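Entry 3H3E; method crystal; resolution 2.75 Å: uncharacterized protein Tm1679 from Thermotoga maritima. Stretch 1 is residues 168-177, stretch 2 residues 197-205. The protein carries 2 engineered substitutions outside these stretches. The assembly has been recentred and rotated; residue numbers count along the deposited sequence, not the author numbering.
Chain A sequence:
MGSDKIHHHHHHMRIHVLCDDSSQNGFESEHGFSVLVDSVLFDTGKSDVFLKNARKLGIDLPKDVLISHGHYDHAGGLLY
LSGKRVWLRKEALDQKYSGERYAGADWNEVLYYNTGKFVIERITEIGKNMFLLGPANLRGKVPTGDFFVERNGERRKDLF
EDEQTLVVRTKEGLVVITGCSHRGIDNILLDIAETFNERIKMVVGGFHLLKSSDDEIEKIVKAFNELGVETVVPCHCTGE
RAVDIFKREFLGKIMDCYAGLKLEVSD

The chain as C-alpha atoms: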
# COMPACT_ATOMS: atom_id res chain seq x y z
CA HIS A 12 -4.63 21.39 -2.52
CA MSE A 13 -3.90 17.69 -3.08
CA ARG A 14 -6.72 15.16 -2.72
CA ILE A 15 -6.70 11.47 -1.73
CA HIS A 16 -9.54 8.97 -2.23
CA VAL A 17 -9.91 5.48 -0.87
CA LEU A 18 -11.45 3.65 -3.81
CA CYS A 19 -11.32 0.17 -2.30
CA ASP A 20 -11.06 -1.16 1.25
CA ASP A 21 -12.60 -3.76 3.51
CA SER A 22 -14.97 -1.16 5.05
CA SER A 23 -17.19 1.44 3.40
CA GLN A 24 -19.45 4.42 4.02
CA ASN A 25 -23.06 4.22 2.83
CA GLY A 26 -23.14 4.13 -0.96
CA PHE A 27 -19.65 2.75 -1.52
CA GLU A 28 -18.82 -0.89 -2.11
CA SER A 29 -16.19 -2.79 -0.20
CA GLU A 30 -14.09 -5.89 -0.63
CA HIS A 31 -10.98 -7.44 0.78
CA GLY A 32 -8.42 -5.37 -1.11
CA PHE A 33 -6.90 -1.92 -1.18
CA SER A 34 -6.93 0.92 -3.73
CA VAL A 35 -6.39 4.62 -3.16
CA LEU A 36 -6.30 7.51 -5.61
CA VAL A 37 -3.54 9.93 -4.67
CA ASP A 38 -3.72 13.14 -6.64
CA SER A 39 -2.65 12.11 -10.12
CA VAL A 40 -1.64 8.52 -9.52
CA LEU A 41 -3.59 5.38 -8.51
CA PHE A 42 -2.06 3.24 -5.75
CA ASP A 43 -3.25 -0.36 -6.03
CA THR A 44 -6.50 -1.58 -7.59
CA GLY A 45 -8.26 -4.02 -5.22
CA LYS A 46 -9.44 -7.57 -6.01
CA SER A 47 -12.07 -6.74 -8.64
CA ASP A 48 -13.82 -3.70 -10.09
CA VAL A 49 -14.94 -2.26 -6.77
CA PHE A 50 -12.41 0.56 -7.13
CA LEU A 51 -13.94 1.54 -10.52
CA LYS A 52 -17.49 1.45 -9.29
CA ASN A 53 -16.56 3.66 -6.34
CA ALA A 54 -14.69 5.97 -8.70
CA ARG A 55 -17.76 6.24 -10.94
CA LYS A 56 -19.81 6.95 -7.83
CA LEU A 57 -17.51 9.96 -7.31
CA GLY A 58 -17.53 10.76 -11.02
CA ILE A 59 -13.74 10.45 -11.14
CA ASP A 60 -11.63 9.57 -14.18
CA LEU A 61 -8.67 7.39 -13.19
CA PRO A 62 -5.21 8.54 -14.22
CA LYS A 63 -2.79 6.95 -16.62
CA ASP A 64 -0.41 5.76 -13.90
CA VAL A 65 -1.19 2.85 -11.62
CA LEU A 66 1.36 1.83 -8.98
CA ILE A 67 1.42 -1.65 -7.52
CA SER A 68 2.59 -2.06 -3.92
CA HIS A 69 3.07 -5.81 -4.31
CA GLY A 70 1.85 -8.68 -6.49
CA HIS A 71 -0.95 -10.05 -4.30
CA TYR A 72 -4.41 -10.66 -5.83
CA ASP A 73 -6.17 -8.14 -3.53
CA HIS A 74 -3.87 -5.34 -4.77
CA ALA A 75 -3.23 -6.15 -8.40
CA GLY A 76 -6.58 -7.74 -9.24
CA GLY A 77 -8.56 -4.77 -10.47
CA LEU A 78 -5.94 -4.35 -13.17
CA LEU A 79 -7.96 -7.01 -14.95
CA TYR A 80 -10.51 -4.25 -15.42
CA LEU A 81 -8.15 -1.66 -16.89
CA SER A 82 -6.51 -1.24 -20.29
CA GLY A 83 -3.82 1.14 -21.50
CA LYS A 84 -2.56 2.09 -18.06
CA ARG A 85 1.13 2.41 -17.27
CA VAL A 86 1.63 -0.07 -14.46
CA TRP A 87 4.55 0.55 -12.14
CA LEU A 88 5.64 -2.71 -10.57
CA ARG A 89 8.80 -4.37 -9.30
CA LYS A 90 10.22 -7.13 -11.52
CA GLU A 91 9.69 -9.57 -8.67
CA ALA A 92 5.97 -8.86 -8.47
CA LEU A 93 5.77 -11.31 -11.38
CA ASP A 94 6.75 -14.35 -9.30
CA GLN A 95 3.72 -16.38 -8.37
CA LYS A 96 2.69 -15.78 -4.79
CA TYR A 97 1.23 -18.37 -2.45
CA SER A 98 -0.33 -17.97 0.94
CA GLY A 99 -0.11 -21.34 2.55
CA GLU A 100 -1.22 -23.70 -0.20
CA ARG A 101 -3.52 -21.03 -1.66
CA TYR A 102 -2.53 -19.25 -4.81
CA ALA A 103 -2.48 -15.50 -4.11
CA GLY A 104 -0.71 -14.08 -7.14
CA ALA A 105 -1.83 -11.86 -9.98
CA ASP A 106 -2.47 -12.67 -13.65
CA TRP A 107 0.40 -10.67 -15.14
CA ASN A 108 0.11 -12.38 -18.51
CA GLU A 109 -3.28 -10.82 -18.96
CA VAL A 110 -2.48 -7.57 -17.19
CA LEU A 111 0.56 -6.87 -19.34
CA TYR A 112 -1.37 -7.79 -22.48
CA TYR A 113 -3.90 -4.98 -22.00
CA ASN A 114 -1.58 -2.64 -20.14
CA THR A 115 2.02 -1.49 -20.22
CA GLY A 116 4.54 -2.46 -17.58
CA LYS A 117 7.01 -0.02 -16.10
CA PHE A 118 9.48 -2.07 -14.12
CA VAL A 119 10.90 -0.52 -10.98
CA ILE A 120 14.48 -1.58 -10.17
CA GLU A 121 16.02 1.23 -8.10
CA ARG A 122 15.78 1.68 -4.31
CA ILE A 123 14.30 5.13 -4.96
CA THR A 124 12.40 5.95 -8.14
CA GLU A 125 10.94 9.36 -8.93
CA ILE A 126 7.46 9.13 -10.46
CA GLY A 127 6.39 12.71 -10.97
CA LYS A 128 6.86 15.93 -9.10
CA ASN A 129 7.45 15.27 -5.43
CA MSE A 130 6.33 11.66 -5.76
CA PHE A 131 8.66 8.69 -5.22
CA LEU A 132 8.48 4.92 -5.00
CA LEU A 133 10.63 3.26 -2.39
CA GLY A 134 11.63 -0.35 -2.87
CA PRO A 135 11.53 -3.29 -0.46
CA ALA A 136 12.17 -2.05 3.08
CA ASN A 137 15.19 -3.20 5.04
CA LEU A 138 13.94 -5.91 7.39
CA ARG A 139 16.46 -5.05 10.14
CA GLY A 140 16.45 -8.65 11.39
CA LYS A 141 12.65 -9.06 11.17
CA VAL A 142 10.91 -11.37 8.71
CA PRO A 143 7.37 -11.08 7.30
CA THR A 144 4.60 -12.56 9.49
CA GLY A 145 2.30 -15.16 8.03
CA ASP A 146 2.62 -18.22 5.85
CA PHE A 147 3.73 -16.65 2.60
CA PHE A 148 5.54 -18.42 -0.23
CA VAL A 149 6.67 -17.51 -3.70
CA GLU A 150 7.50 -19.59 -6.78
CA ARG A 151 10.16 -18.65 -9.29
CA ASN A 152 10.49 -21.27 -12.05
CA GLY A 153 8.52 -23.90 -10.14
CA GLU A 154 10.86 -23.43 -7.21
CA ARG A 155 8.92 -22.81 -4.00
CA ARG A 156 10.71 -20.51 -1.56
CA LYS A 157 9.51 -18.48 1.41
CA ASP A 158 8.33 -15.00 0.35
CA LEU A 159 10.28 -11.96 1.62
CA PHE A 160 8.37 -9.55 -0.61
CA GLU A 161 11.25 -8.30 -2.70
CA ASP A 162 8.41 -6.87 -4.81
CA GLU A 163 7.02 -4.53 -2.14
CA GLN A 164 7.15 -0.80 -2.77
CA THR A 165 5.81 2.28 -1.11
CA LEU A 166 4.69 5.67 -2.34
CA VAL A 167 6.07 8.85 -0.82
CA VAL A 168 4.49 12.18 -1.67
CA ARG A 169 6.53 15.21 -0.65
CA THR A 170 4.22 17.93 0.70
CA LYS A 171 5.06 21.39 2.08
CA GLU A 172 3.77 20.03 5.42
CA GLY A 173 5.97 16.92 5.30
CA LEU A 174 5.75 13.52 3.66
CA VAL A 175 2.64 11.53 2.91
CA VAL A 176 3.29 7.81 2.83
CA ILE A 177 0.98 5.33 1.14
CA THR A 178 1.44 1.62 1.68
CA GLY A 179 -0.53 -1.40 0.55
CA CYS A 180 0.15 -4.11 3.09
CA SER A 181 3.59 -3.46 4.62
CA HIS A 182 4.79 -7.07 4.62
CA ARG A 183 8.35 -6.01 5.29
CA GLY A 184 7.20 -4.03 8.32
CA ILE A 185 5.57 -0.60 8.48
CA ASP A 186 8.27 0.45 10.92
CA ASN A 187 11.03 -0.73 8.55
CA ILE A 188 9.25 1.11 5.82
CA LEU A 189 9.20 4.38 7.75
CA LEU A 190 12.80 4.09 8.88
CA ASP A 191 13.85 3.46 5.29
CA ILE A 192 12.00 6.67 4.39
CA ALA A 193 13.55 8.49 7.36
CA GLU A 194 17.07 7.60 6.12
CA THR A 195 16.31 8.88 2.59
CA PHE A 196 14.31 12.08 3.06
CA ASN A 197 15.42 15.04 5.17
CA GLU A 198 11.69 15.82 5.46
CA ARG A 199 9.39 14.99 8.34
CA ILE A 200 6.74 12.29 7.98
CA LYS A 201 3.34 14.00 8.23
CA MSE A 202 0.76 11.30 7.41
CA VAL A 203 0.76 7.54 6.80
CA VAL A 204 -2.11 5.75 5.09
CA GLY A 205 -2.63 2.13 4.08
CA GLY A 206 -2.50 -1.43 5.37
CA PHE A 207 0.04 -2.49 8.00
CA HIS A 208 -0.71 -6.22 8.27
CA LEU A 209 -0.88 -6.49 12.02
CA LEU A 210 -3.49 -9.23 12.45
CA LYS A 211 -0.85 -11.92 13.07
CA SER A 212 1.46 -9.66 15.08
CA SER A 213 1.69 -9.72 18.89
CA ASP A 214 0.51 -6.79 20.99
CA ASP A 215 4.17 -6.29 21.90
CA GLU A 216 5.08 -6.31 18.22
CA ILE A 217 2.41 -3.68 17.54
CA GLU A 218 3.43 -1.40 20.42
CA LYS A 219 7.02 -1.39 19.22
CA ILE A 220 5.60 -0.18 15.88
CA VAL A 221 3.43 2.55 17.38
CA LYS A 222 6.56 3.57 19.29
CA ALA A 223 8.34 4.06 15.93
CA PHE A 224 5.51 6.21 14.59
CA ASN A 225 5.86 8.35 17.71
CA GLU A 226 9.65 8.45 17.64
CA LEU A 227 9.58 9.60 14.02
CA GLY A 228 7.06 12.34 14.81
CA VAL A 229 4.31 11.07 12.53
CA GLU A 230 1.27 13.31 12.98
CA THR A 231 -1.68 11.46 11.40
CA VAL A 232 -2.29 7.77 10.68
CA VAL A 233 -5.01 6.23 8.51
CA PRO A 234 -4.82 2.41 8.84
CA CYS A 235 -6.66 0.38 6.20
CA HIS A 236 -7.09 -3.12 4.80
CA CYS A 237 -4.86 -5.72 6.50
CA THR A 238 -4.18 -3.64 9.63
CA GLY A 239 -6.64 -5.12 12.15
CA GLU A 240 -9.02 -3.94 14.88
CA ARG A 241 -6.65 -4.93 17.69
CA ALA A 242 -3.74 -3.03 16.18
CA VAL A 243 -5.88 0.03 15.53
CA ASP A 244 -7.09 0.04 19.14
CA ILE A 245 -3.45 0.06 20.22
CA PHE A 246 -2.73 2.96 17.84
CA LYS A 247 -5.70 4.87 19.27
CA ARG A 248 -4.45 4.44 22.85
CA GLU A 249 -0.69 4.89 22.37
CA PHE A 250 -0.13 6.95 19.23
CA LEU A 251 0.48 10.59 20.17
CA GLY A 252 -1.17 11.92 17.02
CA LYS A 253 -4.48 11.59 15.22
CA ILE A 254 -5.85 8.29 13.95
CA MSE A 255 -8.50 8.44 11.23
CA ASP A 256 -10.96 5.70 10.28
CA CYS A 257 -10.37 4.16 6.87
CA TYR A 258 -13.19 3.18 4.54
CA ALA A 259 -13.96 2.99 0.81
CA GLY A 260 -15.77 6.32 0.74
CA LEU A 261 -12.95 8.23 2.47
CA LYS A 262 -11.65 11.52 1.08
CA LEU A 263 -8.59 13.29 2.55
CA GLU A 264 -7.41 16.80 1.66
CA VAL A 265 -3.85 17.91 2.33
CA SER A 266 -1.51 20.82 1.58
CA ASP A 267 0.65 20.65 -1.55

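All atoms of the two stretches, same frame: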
# COMPACT_ATOMS: atom_id res chain seq x y z
N VAL A 168 4.86 10.92 -1.08
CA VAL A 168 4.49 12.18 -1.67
C VAL A 168 5.05 13.27 -0.78
O VAL A 168 4.74 13.33 0.42
CB VAL A 168 2.96 12.37 -1.72
CG1 VAL A 168 2.60 13.64 -2.49
CG2 VAL A 168 2.28 11.13 -2.30
N ARG A 169 5.87 14.14 -1.37
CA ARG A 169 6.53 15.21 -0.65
C ARG A 169 5.65 16.46 -0.70
O ARG A 169 5.37 17.01 -1.76
CB ARG A 169 7.91 15.46 -1.24
CG ARG A 169 8.74 16.51 -0.55
CD ARG A 169 9.91 16.88 -1.45
NE ARG A 169 11.13 16.14 -1.13
CZ ARG A 169 12.02 15.75 -2.03
NH1 ARG A 169 11.79 15.98 -3.32
NH2 ARG A 169 13.12 15.10 -1.65
N THR A 170 5.21 16.87 0.48
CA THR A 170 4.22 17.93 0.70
C THR A 170 4.92 19.06 1.46
O THR A 170 5.94 18.83 2.12
CB THR A 170 3.05 17.32 1.51
OG1 THR A 170 2.03 16.89 0.61
CG2 THR A 170 2.45 18.28 2.52
N LYS A 171 4.41 20.29 1.36
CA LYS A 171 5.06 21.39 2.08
C LYS A 171 4.98 21.17 3.60
O LYS A 171 5.80 21.71 4.36
CB LYS A 171 4.48 22.75 1.66
CG LYS A 171 3.10 23.03 2.20
CD LYS A 171 2.58 24.39 1.76
CE LYS A 171 2.01 24.33 0.36
NZ LYS A 171 1.16 25.53 0.06
N GLU A 172 4.03 20.35 4.01
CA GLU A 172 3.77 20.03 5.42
C GLU A 172 4.56 18.80 5.90
O GLU A 172 4.51 18.45 7.09
CB GLU A 172 2.28 19.75 5.61
CG GLU A 172 1.36 20.86 5.14
CD GLU A 172 1.13 21.89 6.22
OE1 GLU A 172 1.23 21.53 7.42
OE2 GLU A 172 0.84 23.06 5.88
N GLY A 173 5.26 18.15 4.99
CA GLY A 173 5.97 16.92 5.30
C GLY A 173 5.64 15.85 4.28
O GLY A 173 5.12 16.14 3.22
N LEU A 174 5.92 14.60 4.61
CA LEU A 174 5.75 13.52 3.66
C LEU A 174 4.42 12.83 3.88
O LEU A 174 3.98 12.64 5.01
CB LEU A 174 6.88 12.51 3.80
CG LEU A 174 8.32 12.97 3.58
CD1 LEU A 174 9.29 11.83 3.91
CD2 LEU A 174 8.53 13.45 2.15
N VAL A 175 3.77 12.44 2.79
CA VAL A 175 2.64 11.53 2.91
C VAL A 175 3.05 10.18 2.36
O VAL A 175 3.57 10.07 1.26
CB VAL A 175 1.39 12.06 2.22
CG1 VAL A 175 0.23 11.14 2.52
CG2 VAL A 175 1.10 13.49 2.70
N VAL A 176 2.82 9.14 3.16
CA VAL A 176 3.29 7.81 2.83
C VAL A 176 2.10 6.90 2.61
O VAL A 176 1.21 6.84 3.45
CB VAL A 176 4.16 7.23 3.97
CG1 VAL A 176 4.58 5.80 3.65
CG2 VAL A 176 5.35 8.09 4.22
N ILE A 177 2.08 6.22 1.48
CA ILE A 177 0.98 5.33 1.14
C ILE A 177 1.50 3.92 0.91
O ILE A 177 2.40 3.68 0.09
CB ILE A 177 0.18 5.84 -0.06
CG1 ILE A 177 -0.51 7.15 0.29
CG2 ILE A 177 -0.90 4.83 -0.45
CD1 ILE A 177 0.36 8.33 0.13
N ASN A 197 15.18 14.10 4.09
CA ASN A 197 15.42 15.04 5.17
C ASN A 197 14.12 15.65 5.70
O ASN A 197 14.14 16.46 6.61
CB ASN A 197 16.35 16.15 4.70
CG ASN A 197 17.03 16.88 5.84
OD1 ASN A 197 16.75 16.61 7.01
ND2 ASN A 197 17.92 17.81 5.51
N GLU A 198 13.00 15.25 5.13
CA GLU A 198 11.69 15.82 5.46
C GLU A 198 11.00 15.02 6.55
O GLU A 198 11.26 13.84 6.72
CB GLU A 198 10.77 15.87 4.23
CG GLU A 198 10.84 17.12 3.38
CD GLU A 198 11.80 16.99 2.21
OE1 GLU A 198 12.21 15.85 1.88
OE2 GLU A 198 12.14 18.03 1.61
N ARG A 199 10.11 15.66 7.28
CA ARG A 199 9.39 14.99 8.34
C ARG A 199 8.24 14.17 7.75
O ARG A 199 7.69 14.52 6.71
CB ARG A 199 8.86 16.01 9.36
CG ARG A 199 8.00 15.38 10.44
CD ARG A 199 7.40 16.42 11.36
NE ARG A 199 8.26 16.67 12.51
CZ ARG A 199 7.95 16.34 13.76
NH1 ARG A 199 6.79 15.76 14.03
NH2 ARG A 199 8.79 16.61 14.74
N ILE A 200 7.87 13.08 8.42
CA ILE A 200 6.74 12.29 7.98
C ILE A 200 5.45 12.85 8.61
O ILE A 200 5.28 12.84 9.83
CB ILE A 200 6.93 10.80 8.33
CG1 ILE A 200 8.14 10.25 7.58
CG2 ILE A 200 5.71 9.99 7.96
CD1 ILE A 200 8.53 8.85 8.00
N LYS A 201 4.56 13.35 7.77
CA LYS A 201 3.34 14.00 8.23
C LYS A 201 2.22 12.99 8.45
O LYS A 201 1.66 12.91 9.55
CB LYS A 201 2.88 15.07 7.22
CG LYS A 201 1.49 15.65 7.47
CD LYS A 201 1.11 16.67 6.39
CE LYS A 201 -0.19 17.41 6.69
NZ LYS A 201 -1.40 16.56 6.48
N MSE A 202 1.90 12.21 7.41
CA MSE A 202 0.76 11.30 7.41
C MSE A 202 1.11 9.94 6.79
O MSE A 202 1.83 9.87 5.80
CB MSE A 202 -0.40 11.93 6.64
CG MSE A 202 -1.67 11.10 6.56
SE MSE A 202 -3.01 11.88 5.65
CE MSE A 202 -3.40 13.28 6.67
N VAL A 203 0.58 8.87 7.37
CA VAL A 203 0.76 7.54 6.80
C VAL A 203 -0.58 6.86 6.58
O VAL A 203 -1.34 6.72 7.52
CB VAL A 203 1.59 6.64 7.72
CG1 VAL A 203 1.89 5.33 7.04
CG2 VAL A 203 2.87 7.35 8.11
N VAL A 204 -0.86 6.44 5.36
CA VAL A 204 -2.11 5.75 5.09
C VAL A 204 -1.92 4.43 4.36
O VAL A 204 -1.09 4.32 3.48
CB VAL A 204 -3.10 6.67 4.36
CG1 VAL A 204 -2.39 7.88 3.79
CG2 VAL A 204 -3.86 5.89 3.28
N GLY A 205 -2.68 3.41 4.76
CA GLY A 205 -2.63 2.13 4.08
C GLY A 205 -2.66 0.97 5.04
O GLY A 205 -2.87 1.17 6.23

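The apolar centre of the contact lies on the two faces of a parallel strand pair, 173-177 beside 200-204, whose axes approach to 4.2 Å with 21° between their directions. On one face Leu174 and Val176 meet Ile200 and Val203: Leu174 CD1 lies 4.2 Å from Ile200 CG1, Val176 CG2 is 4.2 Å from Ile200 CG2, and Val176 CB is 4.3 Å from Val203 CG1. These are van der Waals separations between buried side chains. The other face carries Val175, Ile177, Met202 (selenomethionine) and Val204. There Ile177 CG1 approaches Val204 CG1 to 4.0 Å and Val175 CG1 approaches Met202 CB to 4.2 Å, while the far end of Met202 leads away.

The backbone ladder fixes this register. Val176 N donates to Met202 O (2.9 Å, 161° at the hydrogen), and Val204 N donates to Val176 O (2.8 Å, 170°), so Val176 bonds to residues flanking its partner Val203, as parallel pairing requires. Between Leu174 and Val175 the register slips by one. At this bulge Leu174 O accepts from both Lys201 N (2.9 Å) and Met202 N (3.2 Å), and Lys201, with phi/psi of -87/-56, departs from extended geometry. Leu174 N closes the ladder on Arg199 O at 2.7 Å.

Gly173 ends the type I turn that starts at Thr170. Its phi/psi of 130/-163 by itself calls for glycine, and an ideal CB would also clash with Arg199 O at 2.8 Å. Beside the turn, the aliphatic part of Lys201 packs on Glu172, with Lys201 CD 3.4 Å from Glu172 CB, although Glu172 is poorly ordered.

At the polar edge, Arg169 NE reaches Glu198 OE1 at 3.2 Å, a salt bridge containing a weak hydrogen bond. The 163° angle and the position of OE1 near the guanidinium plane indicate good direction despite the long distance.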